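Local coordinates for microcin B17-processing protein McbD (Escherichia coli str. K-12 substr. MG1655, PDB 6GRH) that is needed to process the inactive microcin B17 precursor peptide into the active antibiotic, as a YcaO-family member of the assembly that contains McbB, at residues H63-I68 / R146-C151; A85-E90 / S335-V340; E90-I95 / A126-L131; D361-M366 / G370-N375. The protein carries 1 engineered substitution. All blocks are in the same frame, centred on the assembly; numbering follows the deposited sequence.

All four contacts lie in the YcaO part of McbD, and they differ in chemistry. Interactions 3 and 4 are buried, while interactions 1 and 2 are partly buried. None is a surface contact. Interactions 2 and 3 share helix 82-95 and are purely side-chain packing: the Phe88 and Phe92 side chains of that helix both reach Ile128. Interaction 1 uses the end of helix 47-66 and a sulfur over a ring. It meets interaction 3 through the backbone of Phe64 and Leu131. Interaction 4 buries the largest area and alone has hydrogen bonds between its segments. Its Asp361 bonds the Asn337 amide of interaction 2, and its Met366 nitrogen bonds Asp147 of interaction 1.

Interaction 1: residues H63-I68 / R146-C151; sequences HFFNEI and RDTCGC
Cys151 sets its sulfur over the middle of the Phe64 ring. Cys151 SG is 3.6 Å from the Phe64 ring centroid and only 6° off the ring normal, so this is a face-on sulfur-aromatic contact. All six ring carbons lie at nearly the same distance from the sulfur. Cys151 CB also touches the ring, 3.7 Å from Phe64 CE2. The imidazole of His63 lies against the opposite face with its CD2 atom, so the phenyl group is held between a thiol and a histidine. Both Phe64 CG (chi1 -69°) and Cys151 SG (chi1 -71°) are anti to their own carbonyl carbons, and this brings ring and sulfur together. A second, smaller contact joins Phe65 CE1 to the methyl CG2 of Thr148 at 3.7 Å. These two side chains cross at about a right angle. Phe208 of the McbB chain also meets the Phe65 ring.

The loop has its own bracing. Asp147 OD1 accepts from Cys149 N at 3.1 Å in an Asx turn, and a type II turn follows from Thr148 to Cys151. Helix 47-66 ends beside this loop, which leads into strand 151-154, and Lys356 of strand 350-358 packs on both Phe64 and Cys151.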
loop_
_atom_site.group_PDB
_atom_site.type_symbol
_atom_site.label_atom_id
_atom_site.label_comp_id
_atom_site.label_asym_id
_atom_site.label_seq_id
_atom_site.Cartn_x
_atom_site.Cartn_y
_atom_site.Cartn_z
ATOM N N HIS E 63 -10.574 -33.373 -19.701
ATOM C CA HIS E 63 -10.760 -34.782 -19.411
ATOM C C HIS E 63 -11.077 -35.631 -20.675
ATOM O O HIS E 63 -10.401 -36.631 -20.966
ATOM C CB HIS E 63 -11.874 -34.977 -18.392
ATOM C CG HIS E 63 -12.090 -36.410 -18.035
ATOM N ND1 HIS E 63 -11.253 -37.095 -17.178
ATOM C CD2 HIS E 63 -13.052 -37.285 -18.413
ATOM C CE1 HIS E 63 -11.706 -38.329 -17.030
ATOM N NE2 HIS E 63 -12.797 -38.471 -17.767
ATOM N N PHE E 64 -12.114 -35.215 -21.390
ATOM C CA PHE E 64 -12.631 -35.968 -22.543
ATOM C C PHE E 64 -11.706 -35.883 -23.755
ATOM O O PHE E 64 -11.535 -36.886 -24.458
ATOM C CB PHE E 64 -14.071 -35.557 -22.865
ATOM C CG PHE E 64 -15.044 -35.996 -21.819
ATOM C CD1 PHE E 64 -15.454 -37.328 -21.766
ATOM C CD2 PHE E 64 -15.545 -35.112 -20.870
ATOM C CE1 PHE E 64 -16.352 -37.753 -20.796
ATOM C CE2 PHE E 64 -16.436 -35.540 -19.898
ATOM C CZ PHE E 64 -16.828 -36.864 -19.856
ATOM N N PHE E 65 -11.056 -34.738 -23.953
ATOM C CA PHE E 65 -10.101 -34.560 -25.077
ATOM C C PHE E 65 -8.691 -35.095 -24.827
ATOM O O PHE E 65 -8.021 -35.564 -25.760
ATOM C CB PHE E 65 -10.003 -33.076 -25.490
ATOM C CG PHE E 65 -11.127 -32.604 -26.364
ATOM C CD1 PHE E 65 -12.362 -32.248 -25.824
ATOM C CD2 PHE E 65 -10.948 -32.510 -27.737
ATOM C CE1 PHE E 65 -13.390 -31.818 -26.636
ATOM C CE2 PHE E 65 -11.991 -32.101 -28.562
ATOM C CZ PHE E 65 -13.204 -31.759 -28.016
ATOM N N ASN E 66 -8.206 -35.021 -23.592
ATOM C CA ASN E 66 -6.754 -35.175 -23.366
ATOM C C ASN E 66 -6.369 -36.259 -22.401
ATOM O O ASN E 66 -5.160 -36.558 -22.320
ATOM C CB ASN E 66 -6.136 -33.914 -22.768
ATOM C CG ASN E 66 -6.277 -32.682 -23.625
ATOM O OD1 ASN E 66 -6.282 -31.584 -23.070
ATOM N ND2 ASN E 66 -6.378 -32.823 -24.939
ATOM N N GLU E 67 -7.313 -36.794 -21.627
ATOM C CA GLU E 67 -6.949 -37.511 -20.390
ATOM C C GLU E 67 -7.549 -38.897 -20.146
ATOM O O GLU E 67 -7.240 -39.490 -19.095
ATOM C CB GLU E 67 -7.259 -36.631 -19.188
ATOM C CG GLU E 67 -6.396 -35.386 -19.086
ATOM C CD GLU E 67 -6.722 -34.551 -17.852
ATOM O OE1 GLU E 67 -7.805 -34.734 -17.229
ATOM O OE2 GLU E 67 -5.912 -33.668 -17.494
ATOM N N ILE E 68 -8.332 -39.439 -21.084
ATOM C CA ILE E 68 -8.969 -40.734 -20.853
ATOM C C ILE E 68 -7.948 -41.858 -21.060
ATOM O O ILE E 68 -7.252 -41.875 -22.078
ATOM C CB ILE E 68 -10.155 -41.024 -21.803
ATOM C CG1 ILE E 68 -11.161 -39.860 -21.883
ATOM C CG2 ILE E 68 -10.857 -42.331 -21.399
ATOM C CD1 ILE E 68 -12.225 -39.835 -20.816
ATOM N N ARG E 146 -17.154 -38.399 -33.131
ATOM C CA ARG E 146 -17.345 -38.237 -31.690
ATOM C C ARG E 146 -17.604 -36.764 -31.353
ATOM O O ARG E 146 -17.174 -35.865 -32.076
ATOM C CB ARG E 146 -16.053 -38.607 -30.945
ATOM C CG ARG E 146 -15.682 -40.077 -30.810
ATOM C CD ARG E 146 -15.068 -40.724 -32.028
ATOM N NE ARG E 146 -14.203 -39.849 -32.810
ATOM C CZ ARG E 146 -12.937 -39.532 -32.531
ATOM N NH1 ARG E 146 -12.318 -39.990 -31.438
ATOM N NH2 ARG E 146 -12.284 -38.719 -33.364
ATOM N N ASP E 147 -18.257 -36.524 -30.222
ATOM C CA ASP E 147 -18.412 -35.173 -29.679
ATOM C C ASP E 147 -18.725 -35.220 -28.199
ATOM O O ASP E 147 -18.764 -36.309 -27.615
ATOM C CB ASP E 147 -19.441 -34.355 -30.485
ATOM C CG ASP E 147 -20.892 -34.810 -30.284
ATOM O OD1 ASP E 147 -21.232 -35.464 -29.267
ATOM O OD2 ASP E 147 -21.687 -34.488 -31.191
ATOM N N THR E 148 -18.954 -34.051 -27.596
ATOM C CA THR E 148 -19.086 -33.937 -26.157
ATOM C C THR E 148 -20.536 -33.893 -25.645
ATOM O O THR E 148 -20.754 -33.442 -24.522
ATOM C CB THR E 148 -18.385 -32.652 -25.648
ATOM O OG1 THR E 148 -18.992 -31.507 -26.265
ATOM C CG2 THR E 148 -16.928 -32.673 -25.943
ATOM N N CYS E 149 -21.510 -34.343 -26.437
ATOM C CA CYS E 149 -22.918 -34.380 -25.976
ATOM C C CYS E 149 -23.065 -35.179 -24.698
ATOM O O CYS E 149 -22.521 -36.274 -24.578
ATOM C CB CYS E 149 -23.849 -35.006 -27.009
ATOM S SG CYS E 149 -24.058 -33.953 -28.447
ATOM N N GLY E 150 -23.781 -34.596 -23.742
ATOM C CA GLY E 150 -24.028 -35.223 -22.466
ATOM C C GLY E 150 -22.895 -35.175 -21.453
ATOM O O GLY E 150 -23.024 -35.772 -20.396
ATOM N N CYS E 151 -21.807 -34.483 -21.766
ATOM C CA CYS E 151 -20.628 -34.414 -20.889
ATOM C C CYS E 151 -20.817 -33.325 -19.849
ATOM O O CYS E 151 -21.384 -32.269 -20.150
ATOM C CB CYS E 151 -19.371 -34.096 -21.678
ATOM S SG CYS E 151 -18.781 -35.440 -22.744
#

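Interaction 2: residues A85-E90 / S335-V340; sequences AKAFTE and SDNIFV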
loop_
_atom_site.group_PDB
_atom_site.type_symbol
_atom_site.label_atom_id
_atom_site.label_comp_id
_atom_site.label_asym_id
_atom_site.label_seq_id
_atom_site.Cartn_x
_atom_site.Cartn_y
_atom_site.Cartn_z
ATOM N N ALA E 85 -26.064 -54.619 -24.928
ATOM C CA ALA E 85 -25.136 -54.998 -25.990
ATOM C C ALA E 85 -25.838 -55.040 -27.369
ATOM O O ALA E 85 -25.261 -54.617 -28.369
ATOM C CB ALA E 85 -24.479 -56.336 -25.665
ATOM N N LYS E 86 -27.088 -55.508 -27.402
ATOM C CA LYS E 86 -27.878 -55.556 -28.645
ATOM C C LYS E 86 -28.183 -54.148 -29.194
ATOM O O LYS E 86 -28.063 -53.909 -30.402
ATOM C CB LYS E 86 -29.181 -56.344 -28.429
ATOM C CG LYS E 86 -29.980 -56.641 -29.693
ATOM N N ALA E 87 -28.576 -53.228 -28.315
ATOM C CA ALA E 87 -28.822 -51.845 -28.713
ATOM C C ALA E 87 -27.556 -51.138 -29.244
ATOM O O ALA E 87 -27.633 -50.362 -30.198
ATOM C CB ALA E 87 -29.403 -51.057 -27.547
ATOM N N PHE E 88 -26.407 -51.385 -28.619
ATOM C CA PHE E 88 -25.144 -50.847 -29.142
ATOM C C PHE E 88 -24.850 -51.413 -30.522
ATOM O O PHE E 88 -24.511 -50.649 -31.436
ATOM C CB PHE E 88 -23.958 -51.077 -28.191
ATOM C CG PHE E 88 -23.841 -50.033 -27.109
ATOM C CD1 PHE E 88 -23.287 -48.784 -27.390
ATOM C CD2 PHE E 88 -24.289 -50.287 -25.819
ATOM C CE1 PHE E 88 -23.185 -47.798 -26.400
ATOM C CE2 PHE E 88 -24.181 -49.308 -24.819
ATOM C CZ PHE E 88 -23.624 -48.069 -25.113
ATOM N N THR E 89 -25.006 -52.733 -30.670
ATOM C CA THR E 89 -24.798 -53.406 -31.960
ATOM C C THR E 89 -25.643 -52.772 -33.057
ATOM O O THR E 89 -25.149 -52.530 -34.139
ATOM C CB THR E 89 -25.140 -54.907 -31.892
ATOM O OG1 THR E 89 -24.410 -55.517 -30.817
ATOM C CG2 THR E 89 -24.794 -55.603 -33.200
ATOM N N GLU E 90 -26.916 -52.502 -32.759
ATOM C CA GLU E 90 -27.818 -51.867 -33.726
ATOM C C GLU E 90 -27.439 -50.404 -34.001
ATOM O O GLU E 90 -27.619 -49.932 -35.124
ATOM C CB GLU E 90 -29.288 -52.004 -33.285
ATOM C CG GLU E 90 -29.818 -53.454 -33.289
ATOM C CD GLU E 90 -29.474 -54.234 -34.552
ATOM O OE1 GLU E 90 -30.030 -53.916 -35.621
ATOM O OE2 GLU E 90 -28.641 -55.174 -34.503
ATOM N N SER E 335 -36.491 -45.897 -23.142
ATOM C CA SER E 335 -35.440 -46.929 -23.174
ATOM C C SER E 335 -34.773 -47.146 -21.825
ATOM O O SER E 335 -34.401 -46.179 -21.175
ATOM C CB SER E 335 -34.344 -46.532 -24.169
ATOM O OG SER E 335 -33.265 -47.464 -24.145
ATOM N N ASP E 336 -34.553 -48.414 -21.460
ATOM C CA ASP E 336 -33.767 -48.774 -20.270
ATOM C C ASP E 336 -32.254 -48.613 -20.486
ATOM O O ASP E 336 -31.499 -48.664 -19.522
ATOM C CB ASP E 336 -34.050 -50.228 -19.835
ATOM C CG ASP E 336 -35.515 -50.461 -19.429
ATOM O OD1 ASP E 336 -36.192 -49.482 -19.068
ATOM O OD2 ASP E 336 -36.009 -51.621 -19.477
ATOM N N ASN E 337 -31.828 -48.433 -21.745
ATOM C CA ASN E 337 -30.421 -48.424 -22.136
ATOM C C ASN E 337 -29.836 -47.011 -22.147
ATOM O O ASN E 337 -29.492 -46.471 -23.203
ATOM C CB ASN E 337 -30.256 -49.071 -23.519
ATOM C CG ASN E 337 -30.614 -50.534 -23.516
ATOM O OD1 ASN E 337 -30.225 -51.265 -22.606
ATOM N ND2 ASN E 337 -31.367 -50.974 -24.530
ATOM N N ILE E 338 -29.748 -46.424 -20.957
ATOM C CA ILE E 338 -29.122 -45.123 -20.761
ATOM C C ILE E 338 -28.088 -45.322 -19.659
ATOM O O ILE E 338 -28.407 -45.843 -18.578
ATOM C CB ILE E 338 -30.121 -44.017 -20.368
ATOM C CG1 ILE E 338 -31.282 -43.963 -21.356
ATOM C CG2 ILE E 338 -29.423 -42.660 -20.325
ATOM C CD1 ILE E 338 -32.287 -42.851 -21.092
ATOM N N PHE E 339 -26.866 -44.889 -19.943
ATOM C CA PHE E 339 -25.706 -45.195 -19.126
ATOM C C PHE E 339 -24.997 -43.919 -18.734
ATOM O O PHE E 339 -25.051 -42.919 -19.452
ATOM C CB PHE E 339 -24.753 -46.126 -19.902
ATOM C CG PHE E 339 -25.440 -47.336 -20.414
ATOM C CD1 PHE E 339 -25.784 -48.354 -19.542
ATOM C CD2 PHE E 339 -25.867 -47.399 -21.736
ATOM C CE1 PHE E 339 -26.505 -49.445 -19.987
ATOM C CE2 PHE E 339 -26.560 -48.491 -22.193
ATOM C CZ PHE E 339 -26.882 -49.522 -21.319
ATOM N N VAL E 340 -24.341 -43.973 -17.586
ATOM C CA VAL E 340 -23.563 -42.878 -17.094
ATOM C C VAL E 340 -22.110 -43.328 -17.060
ATOM O O VAL E 340 -21.734 -44.144 -16.215
ATOM C CB VAL E 340 -24.006 -42.490 -15.675
ATOM C CG1 VAL E 340 -23.232 -41.283 -15.200
ATOM C CG2 VAL E 340 -25.515 -42.238 -15.614
#
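Asn337 and Phe339 of segment 335-340 reach Ala87 and Phe88 on helix 82-95. Ser335 comes first, just as the chain leaves helix 327-334. Ser335 OG accepts from Asn337 N at 3.0 Å, with an N-H...O angle of 155°, which makes an ST turn. Asp336 follows, and its carbonyl is bonded by the Asn115 side chain. Asn337 is the centre of an inverse gamma turn closed by a weak bond, and points its side chain at the helix. Asn337 ND2 lies 3.6 Å from Ala87 CB, a packing contact. The polar partner of that amide nitrogen is Asp361, so the amide is fixed beside the alanine methyl by a third segment.

The chain then straightens. Ile338 packs on Leu116 and Ile357. Here the segment enters strand 339-347, an inner strand of the branched antiparallel sheet of this YcaO protein, with helix 82-95 lying beside it. Phe339 points back to the helix, its CG anti to the carbonyl carbon (chi1 -53°). Phe339 CE2 comes to 3.6 Å from Phe88 CE2. The planes of the Phe88 and Phe339 rings are 28° apart and their centroids 5.8 Å apart, so the two rings are slid past each other and barely overlap. Phe88 also packs on Ile124 and Pro125. Val340 continues the strand and leans on Thr355 instead.

Interaction 3: residues E90-I95 / A126-L131; sequences EAFFQI and AVIIAL
Phe92 on helix 82-95 faces Ile128 in a compact turn after strand 121-125, with their CA atoms 10.5 Å apart, so long side chains must bridge the gap. The turn is helix-like without being a regular helix: Ala126 O accepts from both Ile129 N and Ala130 N. Phe92 carries the contact from the helix side. Its CG is anti to the carbonyl carbon (chi1 -73°), and the ring extends toward the turn, para carbon first. Phe92 CZ meets the Ile128 methyl CD1 at 3.9 Å. Phe92 CZ has a looser neighbour in Val127 CG1, at 4.5 Å. Ile128 holds its chain extended (chi2 166°), which pushes CD1 out to the ring. The two side chains cross obliquely. Phe108 lies nearly parallel to the Phe92 ring and Pro125 packs on it too, so the aromatic group has several apolar neighbours.

On the helix itself, Gln94 NE2 reaches back to Glu90 O at 3.2 Å. The donor sits above that carbonyl plane, and the same NE2 also bonds Asn375 O.

No polar bond joins the two segments. The arrangement is helix-on-turn hydrophobic packing, with helix 82-95 set against the connection that leaves strand 121-125 of the branched antiparallel sheet.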
loop_
_atom_site.group_PDB
_atom_site.type_symbol
_atom_site.label_atom_id
_atom_site.label_comp_id
_atom_site.label_asym_id
_atom_site.label_seq_id
_atom_site.Cartn_x
_atom_site.Cartn_y
_atom_site.Cartn_z
ATOM N N GLU E 90 -26.916 -52.502 -32.759
ATOM C CA GLU E 90 -27.818 -51.867 -33.726
ATOM C C GLU E 90 -27.439 -50.404 -34.001
ATOM O O GLU E 90 -27.619 -49.932 -35.124
ATOM C CB GLU E 90 -29.288 -52.004 -33.285
ATOM C CG GLU E 90 -29.818 -53.454 -33.289
ATOM C CD GLU E 90 -29.474 -54.234 -34.552
ATOM O OE1 GLU E 90 -30.030 -53.916 -35.621
ATOM O OE2 GLU E 90 -28.641 -55.174 -34.503
ATOM N N ALA E 91 -26.892 -49.702 -33.003
ATOM C CA ALA E 91 -26.327 -48.369 -33.235
ATOM C C ALA E 91 -25.099 -48.443 -34.147
ATOM O O ALA E 91 -25.058 -47.780 -35.178
ATOM C CB ALA E 91 -25.976 -47.673 -31.921
ATOM N N PHE E 92 -24.123 -49.265 -33.769
ATOM C CA PHE E 92 -22.881 -49.409 -34.547
ATOM C C PHE E 92 -23.125 -49.931 -35.968
ATOM O O PHE E 92 -22.469 -49.487 -36.909
ATOM C CB PHE E 92 -21.874 -50.343 -33.852
ATOM C CG PHE E 92 -21.195 -49.756 -32.638
ATOM C CD1 PHE E 92 -20.642 -48.486 -32.656
ATOM C CD2 PHE E 92 -21.069 -50.512 -31.476
ATOM C CE1 PHE E 92 -20.011 -47.965 -31.527
ATOM C CE2 PHE E 92 -20.436 -50.004 -30.354
ATOM C CZ PHE E 92 -19.904 -48.728 -30.382
ATOM N N PHE E 93 -24.081 -50.844 -36.131
ATOM C CA PHE E 93 -24.435 -51.348 -37.467
ATOM C C PHE E 93 -24.868 -50.244 -38.446
ATOM O O PHE E 93 -24.612 -50.356 -39.634
ATOM C CB PHE E 93 -25.506 -52.420 -37.370
ATOM C CG PHE E 93 -25.721 -53.185 -38.647
ATOM C CD1 PHE E 93 -24.791 -54.134 -39.064
ATOM C CD2 PHE E 93 -26.863 -52.974 -39.427
ATOM C CE1 PHE E 93 -24.985 -54.844 -40.239
ATOM C CE2 PHE E 93 -27.061 -53.685 -40.604
ATOM C CZ PHE E 93 -26.120 -54.623 -41.008
ATOM N N GLN E 94 -25.468 -49.159 -37.951
ATOM C CA GLN E 94 -25.827 -48.014 -38.824
ATOM C C GLN E 94 -24.683 -47.024 -39.060
ATOM O O GLN E 94 -24.693 -46.255 -40.013
ATOM C CB GLN E 94 -26.960 -47.218 -38.208
ATOM C CG GLN E 94 -28.214 -48.005 -37.938
ATOM C CD GLN E 94 -29.224 -47.153 -37.212
ATOM O OE1 GLN E 94 -29.626 -46.085 -37.700
ATOM N NE2 GLN E 94 -29.611 -47.592 -36.023
ATOM N N ILE E 95 -23.725 -47.012 -38.155
ATOM C CA ILE E 95 -22.689 -45.983 -38.137
ATOM C C ILE E 95 -21.569 -46.300 -39.139
ATOM O O ILE E 95 -21.160 -45.419 -39.893
ATOM C CB ILE E 95 -22.223 -45.748 -36.685
ATOM C CG1 ILE E 95 -23.404 -45.130 -35.899
ATOM C CG2 ILE E 95 -21.012 -44.822 -36.622
ATOM C CD1 ILE E 95 -23.203 -45.020 -34.407
ATOM N N ALA E 126 -15.188 -47.250 -25.087
ATOM C CA ALA E 126 -14.401 -46.047 -24.888
ATOM C C ALA E 126 -14.419 -45.125 -26.107
ATOM O O ALA E 126 -14.334 -43.885 -25.949
ATOM C CB ALA E 126 -12.967 -46.417 -24.540
ATOM N N VAL E 127 -14.550 -45.709 -27.304
ATOM C CA VAL E 127 -14.554 -44.935 -28.548
ATOM C C VAL E 127 -15.661 -43.853 -28.602
ATOM O O VAL E 127 -15.521 -42.835 -29.285
ATOM C CB VAL E 127 -14.645 -45.864 -29.766
ATOM C CG1 VAL E 127 -16.053 -46.453 -29.916
ATOM C CG2 VAL E 127 -14.189 -45.148 -31.035
ATOM N N ILE E 128 -16.754 -44.085 -27.884
ATOM C CA ILE E 128 -17.841 -43.108 -27.810
ATOM C C ILE E 128 -17.487 -41.882 -26.929
ATOM O O ILE E 128 -17.980 -40.785 -27.174
ATOM C CB ILE E 128 -19.149 -43.784 -27.329
ATOM C CG1 ILE E 128 -19.507 -44.919 -28.297
ATOM C CG2 ILE E 128 -20.300 -42.782 -27.268
ATOM C CD1 ILE E 128 -20.557 -45.863 -27.773
ATOM N N ILE E 129 -16.621 -42.086 -25.942
ATOM C CA ILE E 129 -16.362 -41.114 -24.885
ATOM C C ILE E 129 -15.106 -40.271 -25.081
ATOM O O ILE E 129 -15.125 -39.067 -24.840
ATOM C CB ILE E 129 -16.321 -41.846 -23.532
ATOM C CG1 ILE E 129 -17.695 -41.708 -22.892
ATOM C CG2 ILE E 129 -15.245 -41.277 -22.624
ATOM C CD1 ILE E 129 -18.278 -42.994 -22.363
ATOM N N ALA E 130 -14.026 -40.903 -25.522
ATOM C CA ALA E 130 -12.744 -40.225 -25.696
ATOM C C ALA E 130 -12.742 -39.386 -26.993
ATOM O O ALA E 130 -13.078 -39.903 -28.042
ATOM C CB ALA E 130 -11.644 -41.275 -25.736
ATOM N N LEU E 131 -12.371 -38.111 -26.922
ATOM C CA LEU E 131 -12.423 -37.269 -28.120
ATOM C C LEU E 131 -11.125 -37.307 -28.937
ATOM O O LEU E 131 -11.155 -37.067 -30.156
ATOM C CB LEU E 131 -12.876 -35.855 -27.766
ATOM C CG LEU E 131 -14.411 -35.768 -27.676
ATOM C CD1 LEU E 131 -15.086 -37.122 -27.805
ATOM C CD2 LEU E 131 -14.821 -35.110 -26.383
#

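Interaction 4: residues D361-M366 / G370-N375; sequences DFFLHM and GAININ
Asn373 reaches across to the backbone on both sides of Phe363, and it pins together two irregular arms of a loop that doubles back after strand 350-358. The arms run roughly antiparallel, 154° apart, but form no strand pairing. Asn373 ND2 donates to Phe362 O at 2.8 Å, from above the carbonyl plane. Asn373 OD1 accepts from Leu364 N at 2.9 Å, in the carbonyl plane and on a lone pair. One amide thus satisfies a carbonyl and an N-H, and the two bonds fix its rotation.

At the other end, His365 NE2 donates to Ala371 O at 2.7 Å. The acceptor is in the ring plane, but the ring nitrogen stands above the Ala371 carbonyl plane. His365 ND1 is also bonded, to Asn367 N, so both ring nitrogens are used. Ile372 CG1 lies over one imidazole face in a CH-pi contact. Phe363 packs its CD1 against Ile372 CD1 at 3.8 Å, and Leu175 and Leu179 of helix 157-180 touch the same ring. The carbonyl oxygen of His365 is buried without a hydrogen-bond partner, with the methyl Ile372 CD1 3.2 Å from that O atom.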
loop_
_atom_site.group_PDB
_atom_site.type_symbol
_atom_site.label_atom_id
_atom_site.label_comp_id
_atom_site.label_asym_id
_atom_site.label_seq_id
_atom_site.Cartn_x
_atom_site.Cartn_y
_atom_site.Cartn_z
ATOM N N ASP E 361 -30.034 -45.926 -27.855
ATOM C CA ASP E 361 -31.429 -45.739 -28.260
ATOM C C ASP E 361 -31.843 -44.291 -28.551
ATOM O O ASP E 361 -32.986 -44.033 -28.960
ATOM C CB ASP E 361 -32.342 -46.358 -27.201
ATOM C CG ASP E 361 -32.319 -47.880 -27.245
ATOM O OD1 ASP E 361 -32.183 -48.446 -28.356
ATOM O OD2 ASP E 361 -32.428 -48.516 -26.171
ATOM N N PHE E 362 -30.914 -43.361 -28.358
ATOM C CA PHE E 362 -31.083 -41.972 -28.729
ATOM C C PHE E 362 -29.926 -41.652 -29.682
ATOM O O PHE E 362 -29.085 -42.531 -29.973
ATOM C CB PHE E 362 -30.993 -41.089 -27.475
ATOM C CG PHE E 362 -32.179 -41.194 -26.534
ATOM C CD1 PHE E 362 -32.313 -42.273 -25.671
ATOM C CD2 PHE E 362 -33.125 -40.186 -26.475
ATOM C CE1 PHE E 362 -33.382 -42.365 -24.797
ATOM C CE2 PHE E 362 -34.210 -40.275 -25.600
ATOM C CZ PHE E 362 -34.329 -41.360 -24.753
ATOM N N PHE E 363 -29.859 -40.416 -30.165
ATOM C CA PHE E 363 -28.689 -40.005 -30.959
ATOM C C PHE E 363 -27.390 -40.085 -30.146
ATOM O O PHE E 363 -27.314 -39.573 -29.039
ATOM C CB PHE E 363 -28.887 -38.620 -31.547
ATOM C CG PHE E 363 -29.989 -38.571 -32.553
ATOM C CD1 PHE E 363 -29.769 -39.027 -33.852
ATOM C CD2 PHE E 363 -31.244 -38.109 -32.206
ATOM C CE1 PHE E 363 -30.774 -38.996 -34.783
ATOM C CE2 PHE E 363 -32.255 -38.064 -33.133
ATOM C CZ PHE E 363 -32.038 -38.519 -34.424
ATOM N N LEU E 364 -26.385 -40.775 -30.686
ATOM C CA LEU E 364 -25.088 -40.906 -29.990
ATOM C C LEU E 364 -24.246 -39.635 -30.066
ATOM O O LEU E 364 -23.383 -39.416 -29.224
ATOM C CB LEU E 364 -24.295 -42.122 -30.513
ATOM C CG LEU E 364 -24.746 -43.462 -29.921
ATOM C CD1 LEU E 364 -24.098 -44.625 -30.643
ATOM C CD2 LEU E 364 -24.460 -43.570 -28.434
ATOM N N HIS E 365 -24.480 -38.815 -31.073
ATOM C CA HIS E 365 -23.816 -37.529 -31.182
ATOM C C HIS E 365 -24.682 -36.613 -32.046
ATOM O O HIS E 365 -25.720 -37.048 -32.523
ATOM C CB HIS E 365 -22.410 -37.724 -31.768
ATOM C CG HIS E 365 -22.400 -38.325 -33.133
ATOM N ND1 HIS E 365 -22.731 -37.610 -34.261
ATOM C CD2 HIS E 365 -22.045 -39.559 -33.559
ATOM C CE1 HIS E 365 -22.611 -38.386 -35.322
ATOM N NE2 HIS E 365 -22.182 -39.572 -34.924
ATOM N N MET E 366 -24.265 -35.374 -32.273
ATOM C CA MET E 366 -25.150 -34.383 -32.899
ATOM C C MET E 366 -24.839 -34.003 -34.344
ATOM O O MET E 366 -25.445 -33.063 -34.880
ATOM C CB MET E 366 -25.236 -33.123 -32.019
ATOM C CG MET E 366 -24.065 -32.168 -32.086
ATOM S SD MET E 366 -24.404 -30.679 -31.118
ATOM C CE MET E 366 -25.581 -29.810 -32.142
ATOM N N GLY E 370 -22.423 -36.715 -40.476
ATOM C CA GLY E 370 -21.406 -37.749 -40.309
ATOM C C GLY E 370 -22.063 -39.095 -40.152
ATOM O O GLY E 370 -23.159 -39.300 -40.613
ATOM N N ALA E 371 -21.372 -40.001 -39.478
ATOM C CA ALA E 371 -21.815 -41.377 -39.302
ATOM C C ALA E 371 -22.596 -41.482 -37.972
ATOM O O ALA E 371 -22.019 -41.481 -36.878
ATOM C CB ALA E 371 -20.607 -42.297 -39.316
ATOM N N ILE E 372 -23.918 -41.570 -38.083
ATOM C CA ILE E 372 -24.813 -41.422 -36.934
ATOM C C ILE E 372 -25.883 -42.521 -36.918
ATOM O O ILE E 372 -26.231 -43.079 -37.974
ATOM C CB ILE E 372 -25.470 -40.022 -36.961
ATOM C CG1 ILE E 372 -26.063 -39.666 -35.581
ATOM C CG2 ILE E 372 -26.518 -39.927 -38.074
ATOM C CD1 ILE E 372 -26.435 -38.206 -35.432
ATOM N N ASN E 373 -26.368 -42.844 -35.721
ATOM C CA ASN E 373 -27.454 -43.812 -35.567
ATOM C C ASN E 373 -28.815 -43.122 -35.782
ATOM O O ASN E 373 -29.578 -42.889 -34.852
ATOM C CB ASN E 373 -27.358 -44.591 -34.241
ATOM C CG ASN E 373 -27.464 -43.717 -33.007
ATOM O OD1 ASN E 373 -26.820 -42.660 -32.907
ATOM N ND2 ASN E 373 -28.251 -44.179 -32.032
ATOM N N ILE E 374 -29.102 -42.828 -37.045
ATOM C CA ILE E 374 -30.300 -42.097 -37.449
ATOM C C ILE E 374 -31.618 -42.790 -37.029
ATOM O O ILE E 374 -32.607 -42.112 -36.709
ATOM C CB ILE E 374 -30.281 -41.823 -38.980
ATOM C CG1 ILE E 374 -31.282 -40.722 -39.368
ATOM C CG2 ILE E 374 -30.519 -43.100 -39.784
ATOM C CD1 ILE E 374 -30.959 -39.361 -38.792
ATOM N N ASN E 375 -31.612 -44.123 -37.002
ATOM C CA ASN E 375 -32.785 -44.894 -36.587
ATOM C C ASN E 375 -32.609 -45.312 -35.136
ATOM O O ASN E 375 -31.721 -46.101 -34.812
ATOM C CB ASN E 375 -32.968 -46.114 -37.485
ATOM C CG ASN E 375 -33.211 -45.742 -38.941
ATOM O OD1 ASN E 375 -33.693 -44.648 -39.252
ATOM N ND2 ASN E 375 -32.899 -46.670 -39.848
#